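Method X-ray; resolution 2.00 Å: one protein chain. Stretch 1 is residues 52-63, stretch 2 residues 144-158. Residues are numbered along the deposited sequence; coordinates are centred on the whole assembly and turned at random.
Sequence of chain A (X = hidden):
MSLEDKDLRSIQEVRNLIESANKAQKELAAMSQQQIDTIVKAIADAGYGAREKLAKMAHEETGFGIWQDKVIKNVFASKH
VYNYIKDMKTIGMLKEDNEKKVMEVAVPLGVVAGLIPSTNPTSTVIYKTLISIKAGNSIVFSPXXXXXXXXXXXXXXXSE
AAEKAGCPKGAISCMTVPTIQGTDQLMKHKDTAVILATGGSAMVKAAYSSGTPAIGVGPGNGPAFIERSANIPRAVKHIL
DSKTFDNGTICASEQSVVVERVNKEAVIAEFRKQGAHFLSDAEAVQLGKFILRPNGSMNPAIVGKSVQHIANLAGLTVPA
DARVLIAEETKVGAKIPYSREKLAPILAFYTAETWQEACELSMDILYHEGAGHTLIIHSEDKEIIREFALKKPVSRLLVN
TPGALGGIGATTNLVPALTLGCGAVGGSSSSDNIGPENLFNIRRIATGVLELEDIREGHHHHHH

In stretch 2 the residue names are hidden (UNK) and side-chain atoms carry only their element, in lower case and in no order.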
# COMPACT_ATOMS: atom_id res chain seq x y z
N GLU A 52 16.85 0.14 29.96
CA GLU A 52 18.17 -0.41 30.27
C GLU A 52 18.19 -1.93 30.19
O GLU A 52 19.10 -2.50 29.59
CB GLU A 52 18.61 0.07 31.66
CG GLU A 52 18.78 1.60 31.75
CD GLU A 52 20.16 2.08 31.32
OE1 GLU A 52 21.03 1.25 31.02
OE2 GLU A 52 20.37 3.31 31.30
N LYS A 53 17.19 -2.56 30.81
CA LYS A 53 17.00 -4.01 30.79
C LYS A 53 17.02 -4.62 29.40
O LYS A 53 17.75 -5.59 29.15
CB LYS A 53 15.68 -4.38 31.50
CG LYS A 53 15.37 -5.86 31.42
CD LYS A 53 14.31 -6.30 32.40
CE LYS A 53 14.32 -7.81 32.52
NZ LYS A 53 13.10 -8.32 33.19
N LEU A 54 16.22 -4.05 28.51
CA LEU A 54 16.03 -4.57 27.16
C LEU A 54 17.23 -4.29 26.25
O LEU A 54 17.63 -5.17 25.49
CB LEU A 54 14.74 -4.00 26.56
CG LEU A 54 13.48 -4.43 27.32
CD1 LEU A 54 12.27 -3.68 26.78
CD2 LEU A 54 13.29 -5.97 27.26
N ALA A 55 17.78 -3.08 26.35
CA ALA A 55 19.05 -2.73 25.66
C ALA A 55 20.18 -3.69 26.02
O ALA A 55 20.87 -4.17 25.12
CB ALA A 55 19.46 -1.31 26.00
N LYS A 56 20.36 -3.98 27.32
CA LYS A 56 21.40 -4.93 27.75
C LYS A 56 21.14 -6.36 27.26
O LYS A 56 22.08 -7.01 26.81
CB LYS A 56 21.60 -4.93 29.28
CG LYS A 56 22.88 -5.64 29.77
CD LYS A 56 24.13 -5.30 28.93
CE LYS A 56 25.40 -5.75 29.60
NZ LYS A 56 26.41 -6.27 28.65
N MET A 57 19.89 -6.83 27.35
CA MET A 57 19.51 -8.14 26.79
C MET A 57 19.90 -8.27 25.31
O MET A 57 20.57 -9.22 24.91
CB MET A 57 18.01 -8.44 26.99
CG MET A 57 17.61 -8.79 28.43
SD MET A 57 15.88 -9.27 28.68
CE MET A 57 16.00 -11.03 28.31
N ALA A 58 19.51 -7.28 24.51
CA ALA A 58 19.76 -7.28 23.07
C ALA A 58 21.25 -7.23 22.74
O ALA A 58 21.72 -7.91 21.82
CB ALA A 58 19.01 -6.13 22.39
N HIS A 59 21.99 -6.44 23.52
CA HIS A 59 23.44 -6.31 23.38
C HIS A 59 24.14 -7.63 23.69
O HIS A 59 25.01 -8.05 22.93
CB HIS A 59 23.97 -5.16 24.27
CG HIS A 59 25.45 -4.95 24.17
ND1 HIS A 59 26.31 -5.12 25.23
CD2 HIS A 59 26.22 -4.57 23.12
CE1 HIS A 59 27.55 -4.87 24.84
NE2 HIS A 59 27.52 -4.54 23.56
N GLU A 60 23.74 -8.29 24.78
CA GLU A 60 24.34 -9.55 25.19
C GLU A 60 23.99 -10.71 24.24
O GLU A 60 24.83 -11.54 23.91
CB GLU A 60 23.93 -9.94 26.61
CG GLU A 60 24.46 -9.04 27.75
CD GLU A 60 23.77 -9.34 29.09
OE1 GLU A 60 22.72 -10.01 29.10
OE2 GLU A 60 24.28 -8.88 30.14
N GLU A 61 22.72 -10.77 23.82
CA GLU A 61 22.25 -11.87 22.98
C GLU A 61 22.81 -11.81 21.56
O GLU A 61 23.34 -12.80 21.06
CB GLU A 61 20.73 -11.90 22.91
CG GLU A 61 20.17 -13.27 22.50
CD GLU A 61 18.66 -13.28 22.49
OE1 GLU A 61 18.07 -12.23 22.81
OE2 GLU A 61 18.08 -14.33 22.16
N THR A 62 22.69 -10.65 20.92
CA THR A 62 23.08 -10.51 19.50
C THR A 62 24.58 -10.31 19.33
O THR A 62 25.16 -10.70 18.31
CB THR A 62 22.36 -9.33 18.81
OG1 THR A 62 22.71 -8.09 19.45
CG2 THR A 62 20.84 -9.51 18.83
N GLY A 63 25.20 -9.69 20.33
CA GLY A 63 26.58 -9.23 20.23
C GLY A 63 26.75 -7.93 19.46
O GLY A 63 27.88 -7.46 19.29
N UNK A 144 13.81 -12.46 15.05
CA UNK A 144 15.06 -12.97 14.50
C UNK A 144 15.60 -13.90 15.57
O UNK A 144 15.57 -13.55 16.75
n UNK A 144 18.78 -12.56 11.89
n UNK A 144 18.19 -13.07 13.88
c UNK A 144 19.11 -13.26 12.95
c UNK A 144 17.60 -11.90 12.13
c UNK A 144 16.02 -11.81 14.19
c UNK A 144 17.22 -12.22 13.39
N UNK A 145 16.04 -15.12 15.18
CA UNK A 145 16.45 -16.14 16.15
C UNK A 145 17.64 -15.74 17.03
O UNK A 145 17.75 -16.21 18.16
c UNK A 145 17.05 -16.81 13.92
c UNK A 145 16.80 -17.36 15.28
c UNK A 145 16.14 -15.63 13.79
N UNK A 146 18.47 -14.82 16.53
CA UNK A 146 19.59 -14.28 17.29
C UNK A 146 19.22 -13.23 18.34
O UNK A 146 20.07 -12.78 19.10
c UNK A 146 21.32 -14.85 15.55
c UNK A 146 20.67 -13.74 16.35
n UNK A 146 21.96 -14.48 14.45
o UNK A 146 21.25 -16.02 15.92
N UNK A 147 17.94 -12.87 18.38
CA UNK A 147 17.44 -11.90 19.36
C UNK A 147 16.18 -12.40 20.06
O UNK A 147 15.43 -11.59 20.61
c UNK A 147 17.19 -10.55 18.69
N UNK A 148 15.96 -13.71 20.04
CA UNK A 148 14.71 -14.32 20.52
C UNK A 148 14.34 -13.90 21.95
O UNK A 148 13.25 -13.38 22.17
c UNK A 148 14.76 -15.85 20.40
c UNK A 148 13.56 -16.68 20.90
c UNK A 148 12.32 -16.38 20.09
c UNK A 148 13.87 -18.17 20.81
N UNK A 149 15.27 -14.10 22.88
CA UNK A 149 15.06 -13.85 24.30
C UNK A 149 14.71 -12.40 24.63
O UNK A 149 13.79 -12.13 25.41
c UNK A 149 16.32 -15.83 25.35
c UNK A 149 17.79 -17.40 26.66
n UNK A 149 19.20 -17.80 26.93
c UNK A 149 16.28 -14.32 25.09
c UNK A 149 17.75 -16.29 25.63
N UNK A 150 15.44 -11.47 24.02
CA UNK A 150 15.24 -10.03 24.21
C UNK A 150 13.90 -9.57 23.64
O UNK A 150 13.21 -8.73 24.24
c UNK A 150 16.40 -9.26 23.56
N UNK A 151 13.52 -10.12 22.49
CA UNK A 151 12.25 -9.80 21.84
C UNK A 151 11.09 -10.32 22.67
O UNK A 151 10.19 -9.56 22.98
c UNK A 151 10.82 -10.01 19.78
c UNK A 151 12.18 -10.30 20.38
c UNK A 151 13.21 -9.56 19.51
c UNK A 151 13.51 -10.27 18.23
N UNK A 152 11.15 -11.59 23.05
CA UNK A 152 10.16 -12.24 23.90
C UNK A 152 9.95 -11.49 25.19
O UNK A 152 8.81 -11.28 25.59
c UNK A 152 8.77 -14.78 22.77
c UNK A 152 10.68 -16.12 23.66
c UNK A 152 10.26 -14.77 23.13
c UNK A 152 10.53 -13.70 24.19
N UNK A 153 11.04 -11.05 25.83
CA UNK A 153 10.95 -10.28 27.08
C UNK A 153 10.38 -8.87 26.91
O UNK A 153 9.62 -8.42 27.76
c UNK A 153 12.31 -9.45 29.13
o UNK A 153 10.78 -11.03 30.09
o UNK A 153 11.46 -9.39 31.34
c UNK A 153 12.28 -10.30 27.85
c UNK A 153 11.45 -10.00 30.27
N UNK A 154 10.73 -8.18 25.82
CA UNK A 154 10.06 -6.93 25.40
C UNK A 154 8.55 -7.13 25.21
O UNK A 154 7.74 -6.33 25.68
o UNK A 154 12.04 -6.40 24.07
c UNK A 154 10.62 -6.39 24.05
c UNK A 154 10.12 -4.97 23.77
N UNK A 155 8.20 -8.21 24.50
CA UNK A 155 6.80 -8.55 24.28
C UNK A 155 6.10 -8.85 25.61
O UNK A 155 5.03 -8.31 25.86
c UNK A 155 6.64 -9.72 23.26
c UNK A 155 5.19 -10.27 23.28
c UNK A 155 7.01 -9.25 21.88
N UNK A 156 6.73 -9.67 26.45
CA UNK A 156 6.18 -9.99 27.78
C UNK A 156 5.89 -8.73 28.61
O UNK A 156 4.80 -8.60 29.19
c UNK A 156 6.48 -11.59 29.77
n UNK A 156 8.91 -9.52 32.88
c UNK A 156 8.07 -10.44 32.43
c UNK A 156 7.13 -10.91 28.54
n UNK A 156 8.36 -11.12 31.32
n UNK A 156 6.93 -10.68 33.09
c UNK A 156 7.51 -12.16 30.72
N UNK A 157 6.85 -7.81 28.63
CA UNK A 157 6.77 -6.57 29.43
C UNK A 157 5.67 -5.61 28.97
O UNK A 157 4.85 -5.17 29.77
c UNK A 157 7.99 -4.38 29.97
c UNK A 157 10.51 -6.07 30.51
c UNK A 157 8.14 -5.84 29.53
c UNK A 157 9.07 -6.58 30.51
N UNK A 158 5.63 -5.29 27.68
CA UNK A 158 4.67 -4.29 27.19
C UNK A 158 3.24 -4.83 27.11
O UNK A 158 2.28 -4.07 27.19
c UNK A 158 6.56 -2.96 26.06
c UNK A 158 5.10 -4.57 24.70
c UNK A 158 5.68 -4.01 23.41
c UNK A 158 5.15 -3.60 25.87

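Position 144 carries one carbon and then a five-membered ring of three carbons and two nitrogens, out of reach of stretch 1. That ring is His144. At 145 three carbons close onto the backbone nitrogen, which makes Pro145; its CB points away from the partner. Position 146 has two carbons, the second holding one oxygen and one nitrogen in the model: Asn146. Its backbone N donates to ND1 of His144 at 3.2 Å, while its O lies 3.4 Å from CG2 of Thr62 and finds no polar partner anywhere in the model.

A single carbon at 147, 3.8 Å from CG2 of Thr62, gives Ala147, the N-cap position of the second helix. Position 148 has four carbons forked at the second, and their end leads away from stretch 1: Leu148. Four carbons in a row ending in nitrogen identify 149 as Lys149. Its CB points toward the partner, 3.4 Å from OE2 of Glu61, yet the chain end leads away, so what it gives Glu61 is its backbone N, at 2.9 Å from OE2.

At 150 one carbon faces the partner, 3.9 Å from CB of Met57 and 4.2 Å from CB of Ala58. This is Ala150, whose CA comes within 5.3 Å of the CA of Met57; small side chains suit so close an approach. Its N donates to OE1 of Glu61 at 3.0 Å.

Position 151, four carbons forked at the first with one arm two carbons long, is Ile151, pointing away. Position 152, four carbons forked at the second, is Leu152, also without contact.

At 153 three carbons end in two oxygens, one of them 2.7 Å from NZ of Lys53. This is Glu153, its OE2 salt-bridged to that nitrogen, and its CG lies 3.6 Å from SD of Met57. Position 154 has one carbon bearing an oxygen and a carbon: Thr154. Its OG1 donates to O of Ala150 at 2.6 Å, satisfying the hydroxyl within its own helix while it lies 3.5 Å from CD2 of Leu54.

Position 155, one carbon carrying two more, is Val155, out of reach. Three carbons, a nitrogen, then a carbon with two nitrogens make 156 Arg156. Its NE donates to OE1 of Glu153 at 2.7 Å and its NH2 to OE2 at 3.0 Å, so Glu153 serves both Arg156 and Lys53. Position 157, forked at the first carbon with one longer arm, is Ile157; its CD1 lies 4.3 Å from CD2 of Leu54. The same pattern at 158 gives Ile158, not in contact.

The rules are compact. Two helices run nearly antiparallel, at 161°, their axes 8.5 Å apart at closest approach. Leu54 is a knob among Ala150, Glu153, Thr154 and Ile157. Toward one end, the carboxylate of Glu61 accepts from free backbone N-H groups in the first turn of the second helix; toward the other, Lys53 and Glu153 close the contact with charge.

Stretch 2 (144-158) HPNALKAILETVRII
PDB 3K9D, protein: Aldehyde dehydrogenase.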